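Local coordinates for protein flavin reductase (Uncultured bacterium, PDB 5CHO) that binds FAD and probably reduces it at the expense of a nicotinamide cofactor, supplying reduced flavin to the halogenase component of a bacterial two-component tryptophan halogenase, at residues A84-H87 with G88-E92; S99-A102 with A103-H107; Q106-A109 with L110-N114; D120-Q123 with F124-P127. All coordinates share one frame; numbering follows the deposited sequence.

Following the chain from its N terminus, contact 1 (84-92) comes first, where helix 85-93 starts against the FAD diphosphate. Strand 95-100 then carries the chain to contact 2 (99-107), on the opposite side of the chain's centre, which closes the turn into helix 106-111. Contact 3 (106-114) takes up that helix, shares Gln-106 and His-107 with contact 2, and brings the chain back to the flavin; the two also pack through Leu-101 and Ala-109. Contact 4 (120-127) closes a 3-10 turn in the loop before strand 129-131 and touches contact 3 through Tyr-112. None nests within another: they run in series, contacts 2 and 3 overlapping.

Contact 1 of 4, residues A84-H87 with G88-E92; sequences AAMH and GSLLE. With FAD (flavin-adenine dinucleotide), chain I.
Ala-85 O receives Ser-89 N in a nearly straight i to i+4 bond (3.1 Å), lying in the carbonyl plane, and Met-86 O takes Leu-90 N at 2.8 Å. From Ala-85 onward the chain thus runs as one continuous helix, with Ala-84 just before it. Leu-91 N makes a longer, weak bond to His-87 O. In the first turn the amides point at the cofactor: Ala-85 N bonds FAD O3P and Met-86 N bonds FAD O2P at 2.9 Å, so the N-terminal end of the helix meets the diphosphate, where its dipole would probably help to offset the negative charge. Ala-84 and Ala-85 add their CB atoms against the phosphate oxygens. Met-86 CG lies anti to the backbone N (chi1 -174°), which carries the chain along the helix toward Leu-90; there CG packs on CD1 at 3.6 Å, the two side chains crossing at a slant. The bend at chi2 (60°) lays SD against Ser-89 CB, 3.8 Å away. On another flank His-87 and Leu-91 run alongside each other, with CE1 of the ring 3.9 Å from Leu-91 CD1. The ring's NE2 is hydrogen-bonded to Ser-161 OG, and Phe-163 meets it edge-to-face. Met-86, Ser-89 and Leu-90 lean on Val-53 of strand 46-53, Met-86 also on Met-61 of strand 59-63, while His-87 and Leu-90 rest on Val-80 of strand 74-81.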
loop_
_atom_site.group_PDB
_atom_site.type_symbol
_atom_site.label_atom_id
_atom_site.label_comp_id
_atom_site.label_asym_id
_atom_site.label_seq_id
_atom_site.Cartn_x
_atom_site.Cartn_y
_atom_site.Cartn_z
ATOM N N ALA A 84 16.612 -7.141 -6.438
ATOM C CA ALA A 84 16.960 -6.972 -5.034
ATOM C C ALA A 84 17.235 -8.317 -4.383
ATOM O O ALA A 84 16.616 -9.321 -4.725
ATOM C CB ALA A 84 15.848 -6.232 -4.301
ATOM N N ALA A 85 18.163 -8.319 -3.433
ATOM C CA ALA A 85 18.582 -9.543 -2.769
ATOM C C ALA A 85 17.435 -10.199 -2.003
ATOM O O ALA A 85 17.364 -11.428 -1.915
ATOM C CB ALA A 85 19.751 -9.257 -1.836
ATOM N N MET A 86 16.545 -9.391 -1.437
ATOM C CA MET A 86 15.442 -9.935 -0.652
ATOM C C MET A 86 14.501 -10.759 -1.528
ATOM O O MET A 86 13.846 -11.678 -1.045
ATOM C CB MET A 86 14.662 -8.821 0.053
ATOM C CG MET A 86 13.582 -9.345 0.991
ATOM S SD MET A 86 14.249 -10.392 2.301
ATOM C CE MET A 86 14.833 -9.179 3.474
ATOM N N HIS A 87 14.444 -10.426 -2.814
ATOM C CA HIS A 87 13.644 -11.182 -3.775
ATOM C C HIS A 87 14.049 -12.657 -3.722
ATOM O O HIS A 87 13.202 -13.551 -3.675
ATOM C CB HIS A 87 13.823 -10.608 -5.183
ATOM C CG HIS A 87 12.864 -11.158 -6.198
ATOM N ND1 HIS A 87 12.951 -12.435 -6.694
ATOM C CD2 HIS A 87 11.799 -10.582 -6.807
ATOM C CE1 HIS A 87 11.980 -12.629 -7.578
ATOM N NE2 HIS A 87 11.273 -11.522 -7.662
ATOM N N GLY A 88 15.355 -12.900 -3.730
ATOM C CA GLY A 88 15.875 -14.250 -3.616
ATOM C C GLY A 88 15.706 -14.857 -2.232
ATOM O O GLY A 88 15.332 -16.024 -2.110
ATOM N N SER A 89 15.979 -14.069 -1.192
ATOM C CA SER A 89 15.845 -14.537 0.190
ATOM C C SER A 89 14.419 -14.976 0.515
ATOM O O SER A 89 14.202 -15.972 1.209
ATOM C CB SER A 89 16.285 -13.452 1.180
ATOM O OG SER A 89 17.531 -12.884 0.821
ATOM N N LEU A 90 13.444 -14.224 0.019
ATOM C CA LEU A 90 12.049 -14.531 0.308
ATOM C C LEU A 90 11.699 -15.879 -0.321
ATOM O O LEU A 90 11.107 -16.741 0.327
ATOM C CB LEU A 90 11.125 -13.416 -0.201
ATOM C CG LEU A 90 11.235 -12.119 0.610
ATOM C CD1 LEU A 90 10.552 -10.958 -0.102
ATOM C CD2 LEU A 90 10.657 -12.289 2.009
ATOM N N LEU A 91 12.066 -16.052 -1.587
ATOM C CA LEU A 91 11.869 -17.324 -2.276
ATOM C C LEU A 91 12.647 -18.484 -1.649
ATOM O O LEU A 91 12.118 -19.590 -1.520
ATOM C CB LEU A 91 12.253 -17.197 -3.753
ATOM C CG LEU A 91 11.373 -16.280 -4.609
ATOM C CD1 LEU A 91 11.852 -16.207 -6.062
ATOM C CD2 LEU A 91 9.914 -16.725 -4.536
ATOM N N GLU A 92 13.896 -18.239 -1.262
ATOM C CA GLU A 92 14.731 -19.288 -0.682
ATOM C C GLU A 92 14.206 -19.738 0.680
ATOM O O GLU A 92 14.110 -20.935 0.946
ATOM C CB GLU A 92 16.188 -18.819 -0.563
ATOM C CG GLU A 92 17.190 -19.939 -0.268
ATOM C CD GLU A 92 18.627 -19.444 -0.202
ATOM O OE1 GLU A 92 18.883 -18.289 -0.603
ATOM O OE2 GLU A 92 19.501 -20.211 0.253
HETATM P PA FAD I . 19.667 -4.915 -2.892
HETATM O O1A FAD I . 20.600 -6.083 -3.033
HETATM O O2A FAD I . 20.216 -3.921 -1.945
HETATM O O5B FAD I . 19.465 -4.195 -4.327
HETATM C C5B FAD I . 18.683 -2.995 -4.380
HETATM C C4B FAD I . 18.883 -2.275 -5.764
HETATM O O4B FAD I . 20.073 -1.786 -5.824
HETATM C C3B FAD I . 18.769 -3.286 -6.899
HETATM O O3B FAD I . 18.077 -2.750 -7.974
HETATM C C2B FAD I . 20.210 -3.602 -7.297
HETATM O O2B FAD I . 20.320 -3.766 -8.812
HETATM C C1B FAD I . 20.906 -2.581 -6.942
HETATM N N9A FAD I . 22.139 -3.008 -6.387
HETATM C C8A FAD I . 22.453 -3.130 -5.075
HETATM N N7A FAD I . 23.734 -3.572 -4.993
HETATM C C5A FAD I . 24.205 -3.724 -6.256
HETATM C C6A FAD I . 25.429 -4.149 -6.751
HETATM N N6A FAD I . 26.673 -4.577 -6.129
HETATM N N1A FAD I . 25.635 -4.206 -8.087
HETATM C C2A FAD I . 24.637 -3.850 -8.957
HETATM N N3A FAD I . 23.423 -3.437 -8.473
HETATM C C4A FAD I . 23.215 -3.375 -7.120
HETATM N N1 FAD I . 12.305 -1.676 -2.454
HETATM C C2 FAD I . 11.407 -2.713 -2.958
HETATM O O2 FAD I . 11.841 -3.606 -3.696
HETATM N N3 FAD I . 9.993 -2.692 -2.601
HETATM C C4 FAD I . 9.496 -1.656 -1.754
HETATM O O4 FAD I . 8.381 -1.646 -1.473
HETATM C C4X FAD I . 10.426 -0.599 -1.245
HETATM N N5 FAD I . 9.950 0.451 -0.397
HETATM C C5X FAD I . 10.879 1.490 0.114
HETATM C C6 FAD I . 10.403 2.534 0.961
HETATM C C7 FAD I . 11.286 3.516 1.433
HETATM C C7M FAD I . 10.440 4.482 2.318
HETATM C C8 FAD I . 12.633 3.452 1.069
HETATM C C8M FAD I . 13.512 4.603 1.664
HETATM C C9 FAD I . 13.094 2.424 0.238
HETATM C C9A FAD I . 12.221 1.440 -0.247
HETATM N N10 FAD I . 12.721 0.374 -1.113
HETATM C C10 FAD I . 11.810 -0.639 -1.607
HETATM C "C1'" FAD I . 14.157 0.307 -1.514
HETATM C "C2'" FAD I . 14.862 -0.855 -0.788
HETATM O "O2'" FAD I . 14.700 -0.701 0.589
HETATM C "C3'" FAD I . 16.327 -0.818 -1.154
HETATM O "O3'" FAD I . 16.465 -1.058 -2.520
HETATM C "C4'" FAD I . 17.107 -1.880 -0.371
HETATM O "O4'" FAD I . 18.449 -1.644 -0.509
HETATM C "C5'" FAD I . 16.783 -3.283 -0.925
HETATM O "O5'" FAD I . 17.518 -4.263 -0.201
HETATM P P FAD I . 17.854 -5.680 -0.905
HETATM O O1P FAD I . 19.022 -6.320 -0.201
HETATM O O2P FAD I . 16.625 -6.597 -0.853
HETATM O O3P FAD I . 18.235 -5.401 -2.403
#

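Contact 2 of 4, residues S99-A102 with A103-H107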
loop_
_atom_site.group_PDB
_atom_site.type_symbol
_atom_site.label_atom_id
_atom_site.label_comp_id
_atom_site.label_asym_id
_atom_site.label_seq_id
_atom_site.Cartn_x
_atom_site.Cartn_y
_atom_site.Cartn_z
ATOM N N SER A 99 7.929 -5.448 10.115
ATOM C CA SER A 99 7.819 -4.540 11.254
ATOM C C SER A 99 7.391 -3.166 10.772
ATOM O O SER A 99 8.043 -2.577 9.917
ATOM C CB SER A 99 9.147 -4.434 12.013
ATOM O OG SER A 99 9.694 -5.708 12.291
ATOM N N VAL A 100 6.305 -2.653 11.339
ATOM C CA VAL A 100 5.787 -1.349 10.960
ATOM C C VAL A 100 6.488 -0.302 11.816
ATOM O O VAL A 100 6.455 -0.366 13.045
ATOM C CB VAL A 100 4.260 -1.290 11.140
ATOM C CG1 VAL A 100 3.728 0.106 10.853
ATOM C CG2 VAL A 100 3.594 -2.313 10.235
ATOM N N LEU A 101 7.113 0.672 11.166
ATOM C CA LEU A 101 8.058 1.539 11.859
ATOM C C LEU A 101 7.430 2.771 12.489
ATOM O O LEU A 101 6.599 3.450 11.884
ATOM C CB LEU A 101 9.162 1.977 10.897
ATOM C CG LEU A 101 10.048 0.848 10.364
ATOM C CD1 LEU A 101 11.100 1.412 9.427
ATOM C CD2 LEU A 101 10.697 0.063 11.505
ATOM N N ALA A 102 7.853 3.044 13.720
ATOM C CA ALA A 102 7.503 4.274 14.420
ATOM C C ALA A 102 8.311 5.445 13.875
ATOM O O ALA A 102 9.300 5.252 13.169
ATOM C CB ALA A 102 7.733 4.117 15.909
ATOM N N ALA A 103 7.894 6.656 14.231
ATOM C CA ALA A 103 8.489 7.874 13.693
ATOM C C ALA A 103 9.948 8.068 14.121
ATOM O O ALA A 103 10.731 8.686 13.397
ATOM C CB ALA A 103 7.652 9.077 14.113
ATOM N N ASP A 104 10.312 7.546 15.291
ATOM C CA ASP A 104 11.689 7.646 15.775
ATOM C C ASP A 104 12.567 6.499 15.270
ATOM O O ASP A 104 13.632 6.231 15.825
ATOM C CB ASP A 104 11.724 7.692 17.308
ATOM C CG ASP A 104 11.114 6.460 17.954
ATOM O OD1 ASP A 104 10.790 5.491 17.238
ATOM O OD2 ASP A 104 10.971 6.455 19.196
ATOM N N GLN A 105 12.119 5.839 14.206
ATOM C CA GLN A 105 12.860 4.733 13.605
ATOM C C GLN A 105 13.161 5.040 12.149
ATOM O O GLN A 105 13.382 4.138 11.341
ATOM C CB GLN A 105 12.068 3.434 13.714
ATOM C CG GLN A 105 11.849 2.964 15.129
ATOM C CD GLN A 105 11.054 1.679 15.188
ATOM O OE1 GLN A 105 9.982 1.572 14.594
ATOM N NE2 GLN A 105 11.590 0.683 15.877
ATOM N N GLN A 106 13.163 6.327 11.825
ATOM C CA GLN A 106 13.564 6.798 10.509
ATOM C C GLN A 106 14.940 6.269 10.126
ATOM O O GLN A 106 15.183 5.923 8.970
ATOM C CB GLN A 106 13.565 8.323 10.487
ATOM C CG GLN A 106 14.036 8.933 9.187
ATOM C CD GLN A 106 13.815 10.434 9.142
ATOM O OE1 GLN A 106 12.780 10.941 9.576
ATOM N NE2 GLN A 106 14.796 11.153 8.625
ATOM N N HIS A 107 15.836 6.214 11.107
ATOM C CA HIS A 107 17.206 5.800 10.849
ATOM C C HIS A 107 17.238 4.326 10.446
ATOM O O HIS A 107 18.080 3.915 9.651
ATOM C CB HIS A 107 18.099 6.060 12.072
ATOM C CG HIS A 107 17.709 5.294 13.297
ATOM N ND1 HIS A 107 16.594 5.597 14.048
ATOM C CD2 HIS A 107 18.311 4.256 13.924
ATOM C CE1 HIS A 107 16.512 4.765 15.069
ATOM N NE2 HIS A 107 17.545 3.940 15.018
#
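The turn that leads from strand 95-100 into helix 106-111 is closed by Ala-102 and Gln-105, the latter standing at the N-cap position. Two hydrogen bonds join this pair in opposite senses. Ala-102 N donates to Gln-105 OE1 at 2.7 Å, with an N-H...O angle of 155° and the donor tilted only slightly from the amide plane. In return Gln-105 N reaches Ala-102 O at 3.1 Å from well above its carbonyl plane. The glutamine side chain folds back over the turn: CG is anti to the carbonyl carbon (chi1 -65°) and the chain is extended beyond it, which brings OE1 back to Ala-102 N. Leu-101 passes across it at a slant, its CD2 touching OE1 at 3.5 Å and its CA lying 3.3 Å from the same oxygen. Asp-104 OD1 comes within 3.6 Å of Ala-102 CB, and its carboxylate makes a salt bridge from OD2 to Arg-176. Leu-101 also packs on Val-48 and Val-50 of strand 46-53, while Val-100 meets Ser-43 of the second subunit. A leucine in place of Gln-105 would probably leave the buried Ala-102 N without its acceptor, the turn then keeping just the Gln-105 N bond of the two. The amide oxygen satisfies a buried main-chain N-H in the turn, and the reciprocal pair of bonds probably helps to set the course of the chain from strand to helix.

Contact 3 of 4, residues Q106-A109 with L110-N114; sequences QHVA and LLYAN. With FAD (flavin-adenine dinucleotide), chain I.
Val-108 and Tyr-112 form the close-packed side of this last helical turn. Tyr-112 N bonds Val-108 O at 3.2 Å, and the same oxygen sits near the plane of the tyrosine ring, at its edge, 3.3 Å from CD2. Val-108 CG1, placed anti to its main-chain nitrogen (chi1 -177°), slants across to CD2 at 3.8 Å. Leu-111 CG lies 4.0 Å above the centre of the Tyr-112 ring, over one face. The phenol end of Tyr-112 is tied to Gln-123 OE1, and Ala-60 and Thr-62 of strand 59-63 pack against this buried residue. A glycine in its place would probably leave the Gln-123 amide without that partner and open a gap between the helix end and strand 59-63.

Helix 106-111 ends here: Tyr-112 is the first residue to leave helical backbone angles, and a type I beta turn from Leu-111 to Asn-114 carries the chain past the flavin. Ala-113 CB lies 3.6 Å from C8M, one of the two flavin methyls, and its carbonyl O accepts a weak hydrogen bond from the ribityl O4' of FAD (3.3 Å). Ala-109, also buried, faces Phe-186 and Leu-179.

The outer side is looser. Leu-110 N and Leu-111 N bond Gln-106 O and His-107 O in regular helical fashion, but their side chains touch little across the turn: Gln-106 CG and Leu-110 CD1 come no nearer than 4.2 Å, though both residues also lean on Phe-186. His-107, Leu-110 and Leu-111 are exposed, and His-107 has Val-108 CG2 over one ring face, offset toward the rim.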
loop_
_atom_site.group_PDB
_atom_site.type_symbol
_atom_site.label_atom_id
_atom_site.label_comp_id
_atom_site.label_asym_id
_atom_site.label_seq_id
_atom_site.Cartn_x
_atom_site.Cartn_y
_atom_site.Cartn_z
ATOM N N GLN A 106 13.163 6.327 11.825
ATOM C CA GLN A 106 13.564 6.798 10.509
ATOM C C GLN A 106 14.940 6.269 10.126
ATOM O O GLN A 106 15.183 5.923 8.970
ATOM C CB GLN A 106 13.565 8.323 10.487
ATOM C CG GLN A 106 14.036 8.933 9.187
ATOM C CD GLN A 106 13.815 10.434 9.142
ATOM O OE1 GLN A 106 12.780 10.941 9.576
ATOM N NE2 GLN A 106 14.796 11.153 8.625
ATOM N N HIS A 107 15.836 6.214 11.107
ATOM C CA HIS A 107 17.206 5.800 10.849
ATOM C C HIS A 107 17.238 4.326 10.446
ATOM O O HIS A 107 18.080 3.915 9.651
ATOM C CB HIS A 107 18.099 6.060 12.072
ATOM C CG HIS A 107 17.709 5.294 13.297
ATOM N ND1 HIS A 107 16.594 5.597 14.048
ATOM C CD2 HIS A 107 18.311 4.256 13.924
ATOM C CE1 HIS A 107 16.512 4.765 15.069
ATOM N NE2 HIS A 107 17.545 3.940 15.018
ATOM N N VAL A 108 16.316 3.538 10.992
ATOM C CA VAL A 108 16.170 2.144 10.574
ATOM C C VAL A 108 15.715 2.041 9.117
ATOM O O VAL A 108 16.232 1.220 8.357
ATOM C CB VAL A 108 15.165 1.370 11.453
ATOM C CG1 VAL A 108 15.099 -0.090 11.017
ATOM C CG2 VAL A 108 15.532 1.478 12.926
ATOM N N ALA A 109 14.741 2.865 8.738
ATOM C CA ALA A 109 14.232 2.863 7.372
ATOM C C ALA A 109 15.348 3.213 6.403
ATOM O O ALA A 109 15.498 2.576 5.360
ATOM C CB ALA A 109 13.073 3.843 7.220
ATOM N N LEU A 110 16.126 4.232 6.750
ATOM C CA LEU A 110 17.218 4.675 5.891
ATOM C C LEU A 110 18.281 3.598 5.744
ATOM O O LEU A 110 18.682 3.272 4.629
ATOM C CB LEU A 110 17.860 5.951 6.438
ATOM C CG LEU A 110 17.032 7.221 6.239
ATOM C CD1 LEU A 110 17.623 8.396 7.016
ATOM C CD2 LEU A 110 16.889 7.539 4.759
ATOM N N LEU A 111 18.726 3.047 6.872
ATOM C CA LEU A 111 19.763 2.022 6.868
ATOM C C LEU A 111 19.426 0.852 5.956
ATOM O O LEU A 111 20.243 0.477 5.118
ATOM C CB LEU A 111 20.014 1.504 8.289
ATOM C CG LEU A 111 21.013 0.340 8.398
ATOM C CD1 LEU A 111 22.356 0.691 7.759
ATOM C CD2 LEU A 111 21.195 -0.097 9.844
ATOM N N TYR A 112 18.234 0.282 6.101
ATOM C CA TYR A 112 17.903 -0.926 5.356
ATOM C C TYR A 112 17.316 -0.622 3.990
ATOM O O TYR A 112 16.857 -1.523 3.293
ATOM C CB TYR A 112 16.975 -1.813 6.182
ATOM C CG TYR A 112 17.721 -2.353 7.375
ATOM C CD1 TYR A 112 18.669 -3.349 7.210
ATOM C CD2 TYR A 112 17.505 -1.863 8.653
ATOM C CE1 TYR A 112 19.382 -3.839 8.271
ATOM C CE2 TYR A 112 18.216 -2.361 9.731
ATOM C CZ TYR A 112 19.152 -3.352 9.531
ATOM O OH TYR A 112 19.873 -3.860 10.590
ATOM N N ALA A 113 17.341 0.654 3.620
ATOM C CA ALA A 113 17.105 1.069 2.244
ATOM C C ALA A 113 18.433 1.336 1.525
ATOM O O ALA A 113 18.454 1.580 0.318
ATOM C CB ALA A 113 16.224 2.293 2.214
ATOM N N ASN A 114 19.536 1.302 2.272
ATOM C CA ASN A 114 20.861 1.611 1.721
ATOM C C ASN A 114 21.557 0.373 1.135
ATOM O O ASN A 114 22.021 -0.491 1.873
ATOM C CB ASN A 114 21.745 2.250 2.801
ATOM C CG ASN A 114 22.951 2.980 2.218
ATOM O OD1 ASN A 114 23.513 2.566 1.204
ATOM N ND2 ASN A 114 23.344 4.078 2.853
HETATM P PA FAD I . 19.667 -4.915 -2.892
HETATM O O1A FAD I . 20.600 -6.083 -3.033
HETATM O O2A FAD I . 20.216 -3.921 -1.945
HETATM O O5B FAD I . 19.465 -4.195 -4.327
HETATM C C5B FAD I . 18.683 -2.995 -4.380
HETATM C C4B FAD I . 18.883 -2.275 -5.764
HETATM O O4B FAD I . 20.073 -1.786 -5.824
HETATM C C3B FAD I . 18.769 -3.286 -6.899
HETATM O O3B FAD I . 18.077 -2.750 -7.974
HETATM C C2B FAD I . 20.210 -3.602 -7.297
HETATM O O2B FAD I . 20.320 -3.766 -8.812
HETATM C C1B FAD I . 20.906 -2.581 -6.942
HETATM N N9A FAD I . 22.139 -3.008 -6.387
HETATM C C8A FAD I . 22.453 -3.130 -5.075
HETATM N N7A FAD I . 23.734 -3.572 -4.993
HETATM C C5A FAD I . 24.205 -3.724 -6.256
HETATM C C6A FAD I . 25.429 -4.149 -6.751
HETATM N N6A FAD I . 26.673 -4.577 -6.129
HETATM N N1A FAD I . 25.635 -4.206 -8.087
HETATM C C2A FAD I . 24.637 -3.850 -8.957
HETATM N N3A FAD I . 23.423 -3.437 -8.473
HETATM C C4A FAD I . 23.215 -3.375 -7.120
HETATM N N1 FAD I . 12.305 -1.676 -2.454
HETATM C C2 FAD I . 11.407 -2.713 -2.958
HETATM O O2 FAD I . 11.841 -3.606 -3.696
HETATM N N3 FAD I . 9.993 -2.692 -2.601
HETATM C C4 FAD I . 9.496 -1.656 -1.754
HETATM O O4 FAD I . 8.381 -1.646 -1.473
HETATM C C4X FAD I . 10.426 -0.599 -1.245
HETATM N N5 FAD I . 9.950 0.451 -0.397
HETATM C C5X FAD I . 10.879 1.490 0.114
HETATM C C6 FAD I . 10.403 2.534 0.961
HETATM C C7 FAD I . 11.286 3.516 1.433
HETATM C C7M FAD I . 10.440 4.482 2.318
HETATM C C8 FAD I . 12.633 3.452 1.069
HETATM C C8M FAD I . 13.512 4.603 1.664
HETATM C C9 FAD I . 13.094 2.424 0.238
HETATM C C9A FAD I . 12.221 1.440 -0.247
HETATM N N10 FAD I . 12.721 0.374 -1.113
HETATM C C10 FAD I . 11.810 -0.639 -1.607
HETATM C "C1'" FAD I . 14.157 0.307 -1.514
HETATM C "C2'" FAD I . 14.862 -0.855 -0.788
HETATM O "O2'" FAD I . 14.700 -0.701 0.589
HETATM C "C3'" FAD I . 16.327 -0.818 -1.154
HETATM O "O3'" FAD I . 16.465 -1.058 -2.520
HETATM C "C4'" FAD I . 17.107 -1.880 -0.371
HETATM O "O4'" FAD I . 18.449 -1.644 -0.509
HETATM C "C5'" FAD I . 16.783 -3.283 -0.925
HETATM O "O5'" FAD I . 17.518 -4.263 -0.201
HETATM P P FAD I . 17.854 -5.680 -0.905
HETATM O O1P FAD I . 19.022 -6.320 -0.201
HETATM O O2P FAD I . 16.625 -6.597 -0.853
HETATM O O3P FAD I . 18.235 -5.401 -2.403
#

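Contact 4 of 4, residues D120-Q123 with F124-P127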
loop_
_atom_site.group_PDB
_atom_site.type_symbol
_atom_site.label_atom_id
_atom_site.label_comp_id
_atom_site.label_asym_id
_atom_site.label_seq_id
_atom_site.Cartn_x
_atom_site.Cartn_y
_atom_site.Cartn_z
ATOM N N ASP A 120 26.293 -8.062 7.189
ATOM C CA ASP A 120 26.655 -9.110 8.146
ATOM C C ASP A 120 25.410 -9.561 8.931
ATOM O O ASP A 120 24.754 -8.741 9.565
ATOM C CB ASP A 120 27.749 -8.595 9.095
ATOM C CG ASP A 120 28.281 -9.670 10.040
ATOM O OD1 ASP A 120 29.431 -9.517 10.509
ATOM O OD2 ASP A 120 27.577 -10.665 10.310
ATOM N N PRO A 121 25.079 -10.865 8.896
ATOM C CA PRO A 121 23.930 -11.397 9.645
ATOM C C PRO A 121 24.015 -11.160 11.148
ATOM O O PRO A 121 23.004 -11.210 11.847
ATOM C CB PRO A 121 23.998 -12.896 9.362
ATOM C CG PRO A 121 24.684 -13.004 8.066
ATOM C CD PRO A 121 25.709 -11.911 8.073
ATOM N N THR A 122 25.228 -10.905 11.626
ATOM C CA THR A 122 25.476 -10.679 13.044
ATOM C C THR A 122 24.694 -9.475 13.581
ATOM O O THR A 122 24.386 -9.411 14.772
ATOM C CB THR A 122 26.983 -10.457 13.308
ATOM O OG1 THR A 122 27.743 -11.476 12.648
ATOM C CG2 THR A 122 27.285 -10.472 14.804
ATOM N N GLN A 123 24.378 -8.526 12.704
ATOM C CA GLN A 123 23.682 -7.304 13.107
ATOM C C GLN A 123 22.291 -7.584 13.671
ATOM O O GLN A 123 21.771 -6.813 14.478
ATOM C CB GLN A 123 23.579 -6.331 11.928
ATOM C CG GLN A 123 22.627 -6.749 10.816
ATOM C CD GLN A 123 22.747 -5.853 9.598
ATOM O OE1 GLN A 123 22.173 -4.764 9.561
ATOM N NE2 GLN A 123 23.518 -6.291 8.607
ATOM N N PHE A 124 21.700 -8.694 13.247
ATOM C CA PHE A 124 20.360 -9.073 13.676
ATOM C C PHE A 124 20.388 -9.792 15.016
ATOM O O PHE A 124 19.350 -10.232 15.508
ATOM C CB PHE A 124 19.708 -9.926 12.591
ATOM C CG PHE A 124 19.675 -9.244 11.256
ATOM C CD1 PHE A 124 18.972 -8.064 11.101
ATOM C CD2 PHE A 124 20.388 -9.742 10.178
ATOM C CE1 PHE A 124 18.949 -7.405 9.889
ATOM C CE2 PHE A 124 20.368 -9.090 8.956
ATOM C CZ PHE A 124 19.648 -7.914 8.815
ATOM N N ASP A 125 21.581 -9.905 15.596
ATOM C CA ASP A 125 21.746 -10.413 16.955
ATOM C C ASP A 125 21.850 -9.276 17.975
ATOM O O ASP A 125 21.867 -9.514 19.183
ATOM C CB ASP A 125 22.993 -11.294 17.039
ATOM C CG ASP A 125 22.910 -12.508 16.139
ATOM O OD1 ASP A 125 21.788 -13.011 15.923
ATOM O OD2 ASP A 125 23.965 -12.961 15.645
ATOM N N ARG A 126 21.918 -8.040 17.487
ATOM C CA ARG A 126 22.009 -6.878 18.367
ATOM C C ARG A 126 20.690 -6.664 19.108
ATOM O O ARG A 126 19.672 -7.240 18.733
ATOM C CB ARG A 126 22.410 -5.648 17.552
ATOM C CG ARG A 126 23.784 -5.803 16.950
ATOM C CD ARG A 126 24.233 -4.608 16.151
ATOM N NE ARG A 126 25.430 -4.960 15.399
ATOM C CZ ARG A 126 25.867 -4.316 14.323
ATOM N NH1 ARG A 126 25.206 -3.265 13.850
ATOM N NH2 ARG A 126 26.969 -4.734 13.714
ATOM N N PRO A 127 20.697 -5.828 20.158
ATOM C CA PRO A 127 19.499 -5.800 21.010
ATOM C C PRO A 127 18.275 -5.086 20.435
ATOM O O PRO A 127 17.184 -5.282 20.966
ATOM C CB PRO A 127 19.989 -5.080 22.270
ATOM C CG PRO A 127 21.145 -4.262 21.837
ATOM C CD PRO A 127 21.790 -4.999 20.703
#
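Gln-123 and Phe-124 run alongside each other in the same direction, with the amide and the ring stacked and their planes only 9° apart. Gln-123 CG stands over the middle of the phenyl face, 3.6 Å from the ring centroid and 4° off its normal, a CH-pi contact. The first torsion of Gln-123 (chi1 70°) sets CG between the backbone N and the carbonyl carbon, and the extended chain beyond it lays the amide along the ring, with CD 3.8 Å from Phe-124 CZ. Another side of Gln-123 is covered by Arg-126, whose guanidinium turns one face to Gln-123 CB, 3.9 Å above its plane. The backbone that carries these groups is a 3-10 turn: Phe-124 N, Asp-125 N and Arg-126 N bond the carbonyls three residues back, Pro-121 O, Thr-122 O and Gln-123 O. Asp-120 starts it with an Asx turn, OD2 accepting from Thr-122 N at 2.7 Å. Trp-129 meets the Phe-124 ring edge-to-face, and Asp-125 OD1 pairs with Arg-131. Both ends of the Gln-123 amide are used. NE2 donates to Asp-120 O (2.9 Å) and to Pro-118 O, while OE1 meets Tyr-112 OH. Asp-120 O is gripped from opposite faces by Gln-123 N and NE2. With bonds at both ends and the phenyl ring against its flat side, this buried amide is probably held in one rotation, joining the loop to Tyr-112, just past helix 106-111.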